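PDB 3EXA: tRNA delta(2)-isopentenylpyrophosphate transferase from Bacillus halodurans, which probably transfers a dimethylallyl group from dimethylallyl diphosphate onto the adenine at position 37 of tRNAs that read codons beginning with uridine. Local coordinates for residues V14-T19 and F96-T101; A48-E53 and V58-I63; I195-E200 and M299-F304. All coordinates share one frame; numbering follows the deposited sequence.

Interaction 1: residues V14-T19 and F96-T101; sequences VGKTKT and FLVGGT
The contact of V14-T19 with F96-T101 is a small, partly exposed van der Waals one, made where K16 in the first turn of helix 16-25 leans over V98 and G99 at the C-terminal end of strand 94-98. The methylene part of the lysine does the touching: K16 CE rests 3.6 Å from G99 CA, and no hydrogen bond crosses between the segments. Bends at chi2, chi3 and chi4 (61° at chi3) fold the chain over this glycine and bring K16 NZ to the carbonyl of P11, to which it donates. G99 has a positive phi of 64°, a conformation that suits glycine. Beside it, V98 CG1 comes within 3.9 Å of K16 O, the carbonyl that also receives S20 OG. One turn of helix is pinned at its start by G15 O, which accepts T19 N and T19 OG1, both at 3.2 Å, from opposite faces of its carbonyl plane. Strand 94-98 lies beside the loop that follows strand 4-9, and that loop, with G15, K16 and T17 at the start of helix 16-25, is a P-loop (Walker A motif), consistent with the predicted ATP site and the substrate site inferred by similarity.

Interaction 2: residues A48-E53 and V58-I63; sequences AKITAE and VPHHLI
K49 NZ is gripped by several groups, with salt bridges to D64 and D44 and a hydrogen bond to the carbonyl of Y40, while the aliphatic part of the same side chain lies along I63. K49 CD is 3.9 Å and K49 CG 4.1 Å from I63 CG2, the two side chains sliding past each other in opposite directions. The lysine first runs extended, then turns at chi3 (-68°), which carries the ammonium on to its acidic partners; D64 follows I63 directly, so charge and apolar contact hold the same piece of chain. The second meeting is between I50 and H60, which cross at about a right angle. I50 CD1 reaches the CE1-ND1 side of the imidazole obliquely, 3.7 Å from H60 ND1; its 3.2 Å to H60 CE1 is very tight for carbon atoms and its exact value is doubtful. An extended I50, with CG1 trans to the backbone N (chi1 177°), sends the methyl that far. The contact thus ties the connection of a beta-alpha-beta unit to its second strand: strand 60-61 is one of the two edge strands of the sheet within this chain and pairs with strand 29-33, whose S33 touches I63.

Interaction 3: residues I195-E200 and M299-F304; sequences IGLTME and MEIHNF
I195 and I301 meet methyl to methyl, I195 CD1 lying 3.8 Å from I301 CG2 as the two side chains cross at about a right angle. Looser apolar approaches flank this pair. I195 CG2 stands 4.3 Å from F304 CE1, coming at the ring obliquely, and L197 CD2 is 4.3 Å from I301 CD1. Thus I301 spans two strand residues of the same face, and I195 takes both I301 and F304, which lie one turn apart in the helix. These side chains fill the 11.2 Å between the axes of the short segments, which run nearly antiparallel at 162°. I195 has CG1 between the backbone N and the carbonyl carbon (chi1 58°), leaving CG2 to meet the phenyl ring while CD1 extends to the isoleucine. Further out, F287 and L23 also pack on I301, T285 touches F304, and T19 lies against L197. Backbone bonds from I195 to A7 and V9, and from G196 to T285 and F287, hold the strand in the parallel sheet. Strand 191-198 therefore lies between strands 4-9 and 284-288, and helix 294-317 packs over it beside helix 16-25, the alpha/beta layering of the P-loop NTPase fold.

All three interactions reach the same parallel sheet, and helix 16-25 with its P-loop connects them. The centre of interaction 1 lies about 11 Å from that of each of the others, whereas interactions 2 and 3 are about 21 Å apart between centres and do not touch, their nearest atoms being about 12 Å apart. T17 CG2 meets I50 CD1 at 3.5 Å, joining interactions 1 and 2. Towards interaction 3, V14 CA packs 3.6 Å from CE of selenomethionine M199, and K16 CA is 3.9 Å from L197 CD1. The segments 48-53 and 195-200 thus both contact the loop and helix start predicted to bind ATP and, by similarity, substrate.

Interaction 1: residues V14-T19 and F96-T101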
ATOM      1  N   VAL A  14      15.592 -37.372   7.190  1.00 25.89           N
ATOM      2  CA  VAL A  14      14.723 -38.505   6.869  1.00 18.70           C
ATOM      3  C   VAL A  14      15.029 -39.116   5.503  1.00 18.63           C
ATOM      4  O   VAL A  14      14.315 -40.002   5.050  1.00 15.19           O
ATOM      5  CB  VAL A  14      13.225 -38.111   6.880  1.00 20.40           C
ATOM      6  CG1 VAL A  14      12.740 -37.920   8.302  1.00 19.96           C
ATOM      7  CG2 VAL A  14      13.016 -36.841   6.079  1.00 20.91           C
ATOM      8  N   GLY A  15      16.068 -38.636   4.830  1.00 13.75           N
ATOM      9  CA  GLY A  15      16.406 -39.216   3.541  1.00 17.70           C
ATOM     10  C   GLY A  15      15.640 -38.653   2.367  1.00 16.92           C
ATOM     11  O   GLY A  15      15.370 -39.355   1.395  1.00 23.24           O
ATOM     12  N   LYS A  16      15.308 -37.373   2.460  1.00 16.97           N
ATOM     13  CA  LYS A  16      14.575 -36.670   1.430  1.00 14.67           C
ATOM     14  C   LYS A  16      15.384 -36.541   0.135  1.00 23.60           C
ATOM     15  O   LYS A  16      14.822 -36.578  -0.963  1.00 18.56           O
ATOM     16  CB  LYS A  16      14.188 -35.297   1.958  1.00  4.13           C
ATOM     17  CG  LYS A  16      12.728 -34.960   1.768  1.00 24.86           C
ATOM     18  CD  LYS A  16      12.096 -34.259   2.981  1.00 21.37           C
ATOM     19  CE  LYS A  16      12.763 -32.938   3.317  1.00 27.62           C
ATOM     20  NZ  LYS A  16      13.944 -33.116   4.198  1.00 23.58           N
ATOM     21  N   THR A  17      16.700 -36.400   0.251  1.00 25.14           N
ATOM     22  CA  THR A  17      17.535 -36.269  -0.943  1.00 28.14           C
ATOM     23  C   THR A  17      17.591 -37.553  -1.763  1.00 29.16           C
ATOM     24  O   THR A  17      17.206 -37.576  -2.937  1.00 20.60           O
ATOM     25  CB  THR A  17      18.977 -35.860  -0.582  1.00 32.02           C
ATOM     26  OG1 THR A  17      18.962 -34.558   0.019  1.00 32.60           O
ATOM     27  CG2 THR A  17      19.851 -35.825  -1.835  1.00 26.90           C
ATOM     28  N   LYS A  18      18.067 -38.623  -1.135  1.00 29.57           N
ATOM     29  CA  LYS A  18      18.193 -39.907  -1.813  1.00 26.35           C
ATOM     30  C   LYS A  18      16.881 -40.435  -2.385  1.00 29.01           C
ATOM     31  O   LYS A  18      16.835 -40.866  -3.538  1.00 28.52           O
ATOM     32  CB  LYS A  18      18.805 -40.950  -0.867  1.00 31.45           C
ATOM     33  CG  LYS A  18      19.043 -42.314  -1.511  1.00 32.28           C
ATOM     34  CD  LYS A  18      19.697 -43.282  -0.539  1.00 36.72           C
ATOM     35  CE  LYS A  18      19.782 -44.698  -1.121  1.00 48.04           C
ATOM     36  NZ  LYS A  18      20.458 -44.749  -2.463  1.00 46.66           N
ATOM     37  N   THR A  19      15.806 -40.399  -1.610  1.00 15.79           N
ATOM     38  CA  THR A  19      14.570 -40.923  -2.145  1.00 20.82           C
ATOM     39  C   THR A  19      14.081 -40.087  -3.314  1.00 18.35           C
ATOM     40  O   THR A  19      13.442 -40.607  -4.225  1.00 29.27           O
ATOM     41  CB  THR A  19      13.470 -41.048  -1.066  1.00 19.81           C
ATOM     42  OG1 THR A  19      13.001 -39.754  -0.689  1.00 39.14           O
ATOM     43  CG2 THR A  19      14.026 -41.741   0.149  1.00 20.92           C
ATOM     44  N   PHE A  96      10.010 -31.823  -9.667  1.00 17.51           N
ATOM     45  CA  PHE A  96      10.027 -32.280  -8.279  1.00 15.38           C
ATOM     46  C   PHE A  96      10.371 -31.133  -7.309  1.00 17.17           C
ATOM     47  O   PHE A  96      11.432 -30.516  -7.418  1.00 13.17           O
ATOM     48  CB  PHE A  96      11.078 -33.396  -8.128  1.00 23.10           C
ATOM     49  CG  PHE A  96      10.570 -34.787  -8.439  1.00 21.11           C
ATOM     50  CD1 PHE A  96      10.136 -35.626  -7.411  1.00 25.59           C
ATOM     51  CD2 PHE A  96      10.548 -35.265  -9.745  1.00 18.77           C
ATOM     52  CE1 PHE A  96       9.681 -36.925  -7.677  1.00 24.20           C
ATOM     53  CE2 PHE A  96      10.096 -36.561 -10.021  1.00 25.43           C
ATOM     54  CZ  PHE A  96       9.662 -37.394  -8.980  1.00 19.70           C
ATOM     55  N   LEU A  97       9.469 -30.846  -6.375  1.00 14.11           N
ATOM     56  CA  LEU A  97       9.702 -29.817  -5.371  1.00 14.07           C
ATOM     57  C   LEU A  97      10.089 -30.593  -4.118  1.00 19.40           C
ATOM     58  O   LEU A  97       9.244 -31.259  -3.496  1.00 13.12           O
ATOM     59  CB  LEU A  97       8.435 -28.992  -5.116  1.00 17.55           C
ATOM     60  CG  LEU A  97       8.542 -27.792  -4.160  1.00 11.86           C
ATOM     61  CD1 LEU A  97       9.541 -26.787  -4.681  1.00  7.35           C
ATOM     62  CD2 LEU A  97       7.191 -27.140  -4.019  1.00 22.65           C
ATOM     63  N   VAL A  98      11.373 -30.503  -3.766  1.00 17.40           N
ATOM     64  CA  VAL A  98      11.942 -31.232  -2.627  1.00 24.20           C
ATOM     65  C   VAL A  98      12.427 -30.398  -1.449  1.00 23.15           C
ATOM     66  O   VAL A  98      13.058 -29.356  -1.625  1.00 28.91           O
ATOM     67  CB  VAL A  98      13.130 -32.132  -3.089  1.00 15.10           C
ATOM     68  CG1 VAL A  98      13.680 -32.938  -1.908  1.00 13.48           C
ATOM     69  CG2 VAL A  98      12.667 -33.068  -4.174  1.00 10.01           C
ATOM     70  N   GLY A  99      12.125 -30.891  -0.249  1.00 27.93           N
ATOM     71  CA  GLY A  99      12.527 -30.239   0.980  1.00 32.87           C
ATOM     72  C   GLY A  99      11.897 -28.880   1.140  1.00 40.47           C
ATOM     73  O   GLY A  99      10.865 -28.599   0.530  1.00 41.87           O
ATOM     74  N   GLY A 100      12.519 -28.041   1.970  1.00 44.88           N
ATOM     75  CA  GLY A 100      12.025 -26.691   2.194  1.00 43.71           C
ATOM     76  C   GLY A 100      11.052 -26.527   3.348  1.00 41.24           C
ATOM     77  O   GLY A 100      10.615 -27.502   3.956  1.00 43.65           O
ATOM     78  N   THR A 101      10.724 -25.279   3.664  1.00 40.42           N
ATOM     79  CA  THR A 101       9.777 -25.009   4.736  1.00 43.84           C
ATOM     80  C   THR A 101       8.401 -24.859   4.109  1.00 37.70           C
ATOM     81  O   THR A 101       8.281 -24.519   2.929  1.00 27.73           O
ATOM     82  CB  THR A 101      10.095 -23.698   5.487  1.00 49.98           C
ATOM     83  OG1 THR A 101       9.727 -22.582   4.666  1.00 60.67           O
ATOM     84  CG2 THR A 101      11.576 -23.611   5.815  1.00 48.25           C
TER

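Interaction 2: residues A48-E53 and V58-I63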
ATOM      1  N   ALA A  48      23.754 -28.218   4.836  1.00 30.91           N
ATOM      2  CA  ALA A  48      23.651 -29.598   4.369  1.00 25.40           C
ATOM      3  C   ALA A  48      23.303 -29.611   2.887  1.00 29.62           C
ATOM      4  O   ALA A  48      22.416 -30.350   2.446  1.00 29.00           O
ATOM      5  CB  ALA A  48      22.587 -30.348   5.163  1.00 28.86           C
ATOM      6  N   LYS A  49      24.009 -28.778   2.127  1.00 25.81           N
ATOM      7  CA  LYS A  49      23.796 -28.656   0.690  1.00 21.89           C
ATOM      8  C   LYS A  49      24.051 -29.982  -0.019  1.00 27.29           C
ATOM      9  O   LYS A  49      25.017 -30.691   0.285  1.00 29.76           O
ATOM     10  CB  LYS A  49      24.713 -27.567   0.124  1.00 11.83           C
ATOM     11  CG  LYS A  49      24.341 -27.097  -1.272  1.00 15.07           C
ATOM     12  CD  LYS A  49      25.078 -25.812  -1.645  1.00 14.79           C
ATOM     13  CE  LYS A  49      24.610 -24.625  -0.811  1.00 23.92           C
ATOM     14  NZ  LYS A  49      25.472 -23.429  -1.003  1.00 13.75           N
ATOM     15  N   ILE A  50      23.178 -30.316  -0.964  1.00 28.91           N
ATOM     16  CA  ILE A  50      23.322 -31.553  -1.719  1.00 31.00           C
ATOM     17  C   ILE A  50      24.558 -31.481  -2.610  1.00 28.46           C
ATOM     18  O   ILE A  50      24.855 -30.443  -3.194  1.00 26.43           O
ATOM     19  CB  ILE A  50      22.090 -31.824  -2.620  1.00 33.41           C
ATOM     20  CG1 ILE A  50      22.331 -33.091  -3.447  1.00 34.15           C
ATOM     21  CG2 ILE A  50      21.847 -30.645  -3.553  1.00 27.06           C
ATOM     22  CD1 ILE A  50      21.128 -33.564  -4.225  1.00 44.82           C
ATOM     23  N   THR A  51      25.273 -32.592  -2.717  1.00 26.83           N
ATOM     24  CA  THR A  51      26.471 -32.631  -3.539  1.00 29.48           C
ATOM     25  C   THR A  51      26.152 -33.078  -4.963  1.00 30.30           C
ATOM     26  O   THR A  51      25.107 -33.671  -5.218  1.00 24.95           O
ATOM     27  CB  THR A  51      27.505 -33.585  -2.936  1.00 28.34           C
ATOM     28  OG1 THR A  51      26.969 -34.914  -2.910  1.00 26.15           O
ATOM     29  CG2 THR A  51      27.850 -33.151  -1.512  1.00 23.28           C
ATOM     30  N   ALA A  52      27.059 -32.790  -5.892  1.00 32.45           N
ATOM     31  CA  ALA A  52      26.852 -33.183  -7.281  1.00 32.09           C
ATOM     32  C   ALA A  52      26.739 -34.704  -7.370  1.00 35.38           C
ATOM     33  O   ALA A  52      26.013 -35.236  -8.217  1.00 35.17           O
ATOM     34  CB  ALA A  52      28.005 -32.680  -8.149  1.00 27.22           C
ATOM     35  N   GLU A  53      27.450 -35.394  -6.482  1.00 36.79           N
ATOM     36  CA  GLU A  53      27.446 -36.850  -6.441  1.00 37.99           C
ATOM     37  C   GLU A  53      26.095 -37.381  -5.939  1.00 35.55           C
ATOM     38  O   GLU A  53      25.612 -38.407  -6.415  1.00 34.62           O
ATOM     39  CB  GLU A  53      28.593 -37.341  -5.548  1.00 42.35           C
ATOM     40  CG  GLU A  53      29.038 -38.770  -5.819  1.00 58.23           C
ATOM     41  CD  GLU A  53      30.257 -39.167  -4.997  1.00 67.52           C
ATOM     42  OE1 GLU A  53      30.810 -40.269  -5.228  1.00 67.29           O
ATOM     43  OE2 GLU A  53      30.661 -38.376  -4.118  1.00 72.94           O
ATOM     44  N   VAL A  58      20.743 -36.283 -11.800  1.00 27.95           N
ATOM     45  CA  VAL A  58      19.492 -35.543 -11.778  1.00 25.61           C
ATOM     46  C   VAL A  58      19.797 -34.062 -11.643  1.00 26.85           C
ATOM     47  O   VAL A  58      20.572 -33.652 -10.782  1.00 37.51           O
ATOM     48  CB  VAL A  58      18.600 -35.966 -10.600  1.00 28.06           C
ATOM     49  CG1 VAL A  58      17.300 -35.172 -10.628  1.00 30.74           C
ATOM     50  CG2 VAL A  58      18.315 -37.460 -10.668  1.00 26.89           C
ATOM     51  N   PRO A  59      19.206 -33.238 -12.510  1.00 21.98           N
ATOM     52  CA  PRO A  59      19.434 -31.792 -12.457  1.00 27.59           C
ATOM     53  C   PRO A  59      18.676 -31.097 -11.320  1.00 23.94           C
ATOM     54  O   PRO A  59      17.501 -31.387 -11.065  1.00 15.65           O
ATOM     55  CB  PRO A  59      18.966 -31.321 -13.831  1.00 28.40           C
ATOM     56  CG  PRO A  59      17.864 -32.288 -14.142  1.00 31.32           C
ATOM     57  CD  PRO A  59      18.456 -33.607 -13.720  1.00 20.90           C
ATOM     58  N   HIS A  60      19.361 -30.185 -10.639  1.00 13.97           N
ATOM     59  CA  HIS A  60      18.756 -29.455  -9.543  1.00 18.96           C
ATOM     60  C   HIS A  60      18.784 -27.949  -9.760  1.00 18.53           C
ATOM     61  O   HIS A  60      19.774 -27.392 -10.242  1.00 23.76           O
ATOM     62  CB  HIS A  60      19.447 -29.813  -8.223  1.00 19.86           C
ATOM     63  CG  HIS A  60      19.209 -31.220  -7.785  1.00 17.38           C
ATOM     64  ND1 HIS A  60      18.966 -31.562  -6.469  1.00 25.70           N
ATOM     65  CD2 HIS A  60      19.182 -32.381  -8.482  1.00 16.84           C
ATOM     66  CE1 HIS A  60      18.800 -32.866  -6.377  1.00 20.94           C
ATOM     67  NE2 HIS A  60      18.928 -33.387  -7.589  1.00 21.88           N
ATOM     68  N   HIS A  61      17.690 -27.289  -9.395  1.00 18.53           N
ATOM     69  CA  HIS A  61      17.586 -25.849  -9.569  1.00 17.12           C
ATOM     70  C   HIS A  61      17.438 -25.075  -8.269  1.00 16.09           C
ATOM     71  O   HIS A  61      16.984 -25.609  -7.254  1.00 11.94           O
ATOM     72  CB  HIS A  61      16.388 -25.515 -10.459  1.00 20.50           C
ATOM     73  CG  HIS A  61      16.347 -26.287 -11.738  1.00 17.74           C
ATOM     74  ND1 HIS A  61      16.009 -27.620 -11.791  1.00 24.37           N
ATOM     75  CD2 HIS A  61      16.625 -25.915 -13.009  1.00 22.13           C
ATOM     76  CE1 HIS A  61      16.082 -28.041 -13.041  1.00 20.82           C
ATOM     77  NE2 HIS A  61      16.455 -27.027 -13.800  1.00 26.54           N
ATOM     78  N   LEU A  62      17.811 -23.799  -8.333  1.00 15.11           N
ATOM     79  CA  LEU A  62      17.712 -22.893  -7.202  1.00 10.75           C
ATOM     80  C   LEU A  62      18.743 -23.160  -6.114  1.00 20.88           C
ATOM     81  O   LEU A  62      18.499 -22.942  -4.926  1.00 16.86           O
ATOM     82  CB  LEU A  62      16.296 -22.949  -6.636  1.00 15.07           C
ATOM     83  CG  LEU A  62      15.282 -21.970  -7.254  1.00 20.44           C
ATOM     84  CD1 LEU A  62      15.550 -21.713  -8.738  1.00  7.59           C
ATOM     85  CD2 LEU A  62      13.903 -22.532  -7.040  1.00 11.12           C
ATOM     86  N   ILE A  63      19.899 -23.649  -6.535  1.00 18.29           N
ATOM     87  CA  ILE A  63      20.982 -23.912  -5.611  1.00 20.78           C
ATOM     88  C   ILE A  63      22.120 -22.968  -5.967  1.00 28.71           C
ATOM     89  O   ILE A  63      22.511 -22.867  -7.134  1.00 29.86           O
ATOM     90  CB  ILE A  63      21.504 -25.343  -5.732  1.00 19.03           C
ATOM     91  CG1 ILE A  63      20.367 -26.334  -5.536  1.00 20.82           C
ATOM     92  CG2 ILE A  63      22.583 -25.580  -4.694  1.00 14.54           C
ATOM     93  CD1 ILE A  63      19.831 -26.382  -4.140  1.00 23.96           C
TER

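Interaction 3: residues I195-E200 and M299-F304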
ATOM      1  N   ILE A 195       4.003 -36.202  -1.040  1.00 16.88           N
ATOM      2  CA  ILE A 195       4.324 -37.315  -0.150  1.00 17.52           C
ATOM      3  C   ILE A 195       5.168 -36.790   0.998  1.00 16.25           C
ATOM      4  O   ILE A 195       5.923 -35.838   0.831  1.00 19.45           O
ATOM      5  CB  ILE A 195       5.137 -38.416  -0.872  1.00 21.56           C
ATOM      6  CG1 ILE A 195       6.422 -37.814  -1.431  1.00 23.79           C
ATOM      7  CG2 ILE A 195       4.306 -39.054  -1.993  1.00 21.92           C
ATOM      8  CD1 ILE A 195       7.363 -38.820  -2.019  1.00 28.70           C
ATOM      9  N   GLY A 196       5.045 -37.406   2.166  1.00 22.78           N
ATOM     10  CA  GLY A 196       5.833 -36.962   3.300  1.00 19.23           C
ATOM     11  C   GLY A 196       6.644 -38.105   3.874  1.00 19.23           C
ATOM     12  O   GLY A 196       6.156 -39.232   3.959  1.00 21.94           O
ATOM     13  N   LEU A 197       7.890 -37.817   4.243  1.00 20.83           N
ATOM     14  CA  LEU A 197       8.787 -38.806   4.832  1.00 14.88           C
ATOM     15  C   LEU A 197       8.923 -38.515   6.328  1.00 20.08           C
ATOM     16  O   LEU A 197       9.262 -37.397   6.718  1.00 19.85           O
ATOM     17  CB  LEU A 197      10.157 -38.741   4.152  1.00 15.55           C
ATOM     18  CG  LEU A 197      10.103 -38.835   2.617  1.00 16.36           C
ATOM     19  CD1 LEU A 197      11.517 -38.937   2.058  1.00  6.92           C
ATOM     20  CD2 LEU A 197       9.276 -40.045   2.203  1.00  4.71           C
ATOM     21  N   THR A 198       8.633 -39.522   7.153  1.00 25.06           N
ATOM     22  CA  THR A 198       8.699 -39.404   8.606  1.00 21.19           C
ATOM     23  C   THR A 198       9.618 -40.468   9.117  1.00 22.24           C
ATOM     24  O   THR A 198      10.180 -41.249   8.351  1.00 21.66           O
ATOM     25  CB  THR A 198       7.370 -39.711   9.313  1.00 25.81           C
ATOM     26  OG1 THR A 198       6.281 -39.504   8.416  1.00 39.46           O
ATOM     27  CG2 THR A 198       7.212 -38.835  10.546  1.00 28.68           C
HETATM   28  N   MSE A 199       9.696 -40.536  10.440  1.00 21.83           N
HETATM   29  CA  MSE A 199      10.554 -41.500  11.099  1.00 25.92           C
HETATM   30  C   MSE A 199      10.274 -41.454  12.594  1.00 25.26           C
HETATM   31  O   MSE A 199       9.804 -40.441  13.111  1.00 27.72           O
HETATM   32  CB  MSE A 199      12.003 -41.114  10.818  1.00 27.42           C
HETATM   33  CG  MSE A 199      13.019 -42.229  10.893  1.00 30.58           C
HETATM   34 SE   MSE A 199      14.780 -41.546  10.378  1.00 35.33          SE
HETATM   35  CE  MSE A 199      14.666 -41.752   8.468  1.00 24.55           C
ATOM     36  N   GLU A 200      10.557 -42.556  13.279  1.00 29.10           N
ATOM     37  CA  GLU A 200      10.358 -42.649  14.722  1.00 27.34           C
ATOM     38  C   GLU A 200      11.118 -41.530  15.440  1.00 28.10           C
ATOM     39  O   GLU A 200      12.243 -41.193  15.064  1.00 23.05           O
ATOM     40  CB  GLU A 200      10.825 -44.024  15.220  1.00 26.88           C
ATOM     41  CG  GLU A 200       9.733 -45.092  15.187  1.00 48.69           C
ATOM     42  CD  GLU A 200      10.272 -46.524  15.218  1.00 56.19           C
ATOM     43  OE1 GLU A 200      11.210 -46.810  16.000  1.00 56.76           O
ATOM     44  OE2 GLU A 200       9.740 -47.367  14.462  1.00 57.12           O
HETATM   45  N   MSE A 299      10.328 -48.454  -4.046  1.00 11.37           N
HETATM   46  CA  MSE A 299       9.506 -49.105  -5.052  1.00 20.19           C
HETATM   47  C   MSE A 299       8.033 -48.881  -4.706  1.00 16.98           C
HETATM   48  O   MSE A 299       7.203 -48.706  -5.596  1.00 24.49           O
HETATM   49  CB  MSE A 299       9.839 -50.602  -5.108  1.00 28.17           C
HETATM   50  CG  MSE A 299       9.269 -51.356  -6.303  1.00 43.22           C
HETATM   51 SE   MSE A 299      10.038 -53.157  -6.501  1.00 60.98          SE
HETATM   52  CE  MSE A 299       9.286 -54.005  -4.908  1.00 49.55           C
ATOM     53  N   GLU A 300       7.714 -48.862  -3.415  1.00 13.33           N
ATOM     54  CA  GLU A 300       6.341 -48.644  -2.971  1.00 10.75           C
ATOM     55  C   GLU A 300       5.932 -47.202  -3.214  1.00 13.75           C
ATOM     56  O   GLU A 300       4.794 -46.925  -3.594  1.00 15.13           O
ATOM     57  CB  GLU A 300       6.195 -48.947  -1.478  1.00 14.37           C
ATOM     58  CG  GLU A 300       4.804 -48.647  -0.909  1.00 10.35           C
ATOM     59  CD  GLU A 300       4.809 -48.457   0.602  1.00 23.83           C
ATOM     60  OE1 GLU A 300       5.760 -48.937   1.266  1.00 20.80           O
ATOM     61  OE2 GLU A 300       3.854 -47.831   1.131  1.00 24.44           O
ATOM     62  N   ILE A 301       6.866 -46.283  -2.983  1.00 12.12           N
ATOM     63  CA  ILE A 301       6.602 -44.860  -3.158  1.00  8.82           C
ATOM     64  C   ILE A 301       6.436 -44.499  -4.624  1.00 13.90           C
ATOM     65  O   ILE A 301       5.612 -43.653  -4.955  1.00  8.55           O
ATOM     66  CB  ILE A 301       7.745 -43.994  -2.582  1.00 14.65           C
ATOM     67  CG1 ILE A 301       7.774 -44.116  -1.060  1.00 13.07           C
ATOM     68  CG2 ILE A 301       7.545 -42.532  -2.986  1.00 20.35           C
ATOM     69  CD1 ILE A 301       8.929 -43.398  -0.424  1.00  3.22           C
ATOM     70  N   HIS A 302       7.233 -45.125  -5.492  1.00 11.81           N
ATOM     71  CA  HIS A 302       7.165 -44.856  -6.921  1.00 13.14           C
ATOM     72  C   HIS A 302       5.847 -45.344  -7.491  1.00 20.91           C
ATOM     73  O   HIS A 302       5.227 -44.679  -8.326  1.00 20.41           O
ATOM     74  CB  HIS A 302       8.301 -45.545  -7.660  1.00 13.66           C
ATOM     75  CG  HIS A 302       8.091 -45.612  -9.144  1.00 18.61           C
ATOM     76  ND1 HIS A 302       7.316 -46.581  -9.742  1.00 19.40           N
ATOM     77  CD2 HIS A 302       8.529 -44.805 -10.142  1.00 21.71           C
ATOM     78  CE1 HIS A 302       7.287 -46.372 -11.052  1.00 11.54           C
ATOM     79  NE2 HIS A 302       8.011 -45.305 -11.317  1.00 22.44           N
ATOM     80  N   ASN A 303       5.432 -46.521  -7.057  1.00 12.49           N
ATOM     81  CA  ASN A 303       4.182 -47.059  -7.529  1.00 20.78           C
ATOM     82  C   ASN A 303       3.058 -46.099  -7.167  1.00 23.72           C
ATOM     83  O   ASN A 303       2.263 -45.729  -8.028  1.00 30.62           O
ATOM     84  CB  ASN A 303       3.927 -48.436  -6.920  1.00 10.99           C
ATOM     85  CG  ASN A 303       2.610 -49.015  -7.357  1.00 19.85           C
ATOM     86  OD1 ASN A 303       1.628 -48.992  -6.614  1.00 13.18           O
ATOM     87  ND2 ASN A 303       2.566 -49.521  -8.586  1.00 14.81           N
ATOM     88  N   PHE A 304       3.006 -45.671  -5.906  1.00 22.33           N
ATOM     89  CA  PHE A 304       1.957 -44.751  -5.474  1.00 20.89           C
ATOM     90  C   PHE A 304       1.948 -43.421  -6.229  1.00 17.90           C
ATOM     91  O   PHE A 304       0.895 -42.945  -6.657  1.00 17.32           O
ATOM     92  CB  PHE A 304       2.056 -44.460  -3.980  1.00 12.36           C
ATOM     93  CG  PHE A 304       1.126 -43.382  -3.533  1.00 14.80           C
ATOM     94  CD1 PHE A 304       1.529 -42.044  -3.544  1.00 10.33           C
ATOM     95  CD2 PHE A 304      -0.171 -43.690  -3.142  1.00 14.17           C
ATOM     96  CE1 PHE A 304       0.645 -41.011  -3.177  1.00  5.27           C
ATOM     97  CE2 PHE A 304      -1.069 -42.675  -2.773  1.00 18.66           C
ATOM     98  CZ  PHE A 304      -0.651 -41.325  -2.790  1.00 13.10           C
TER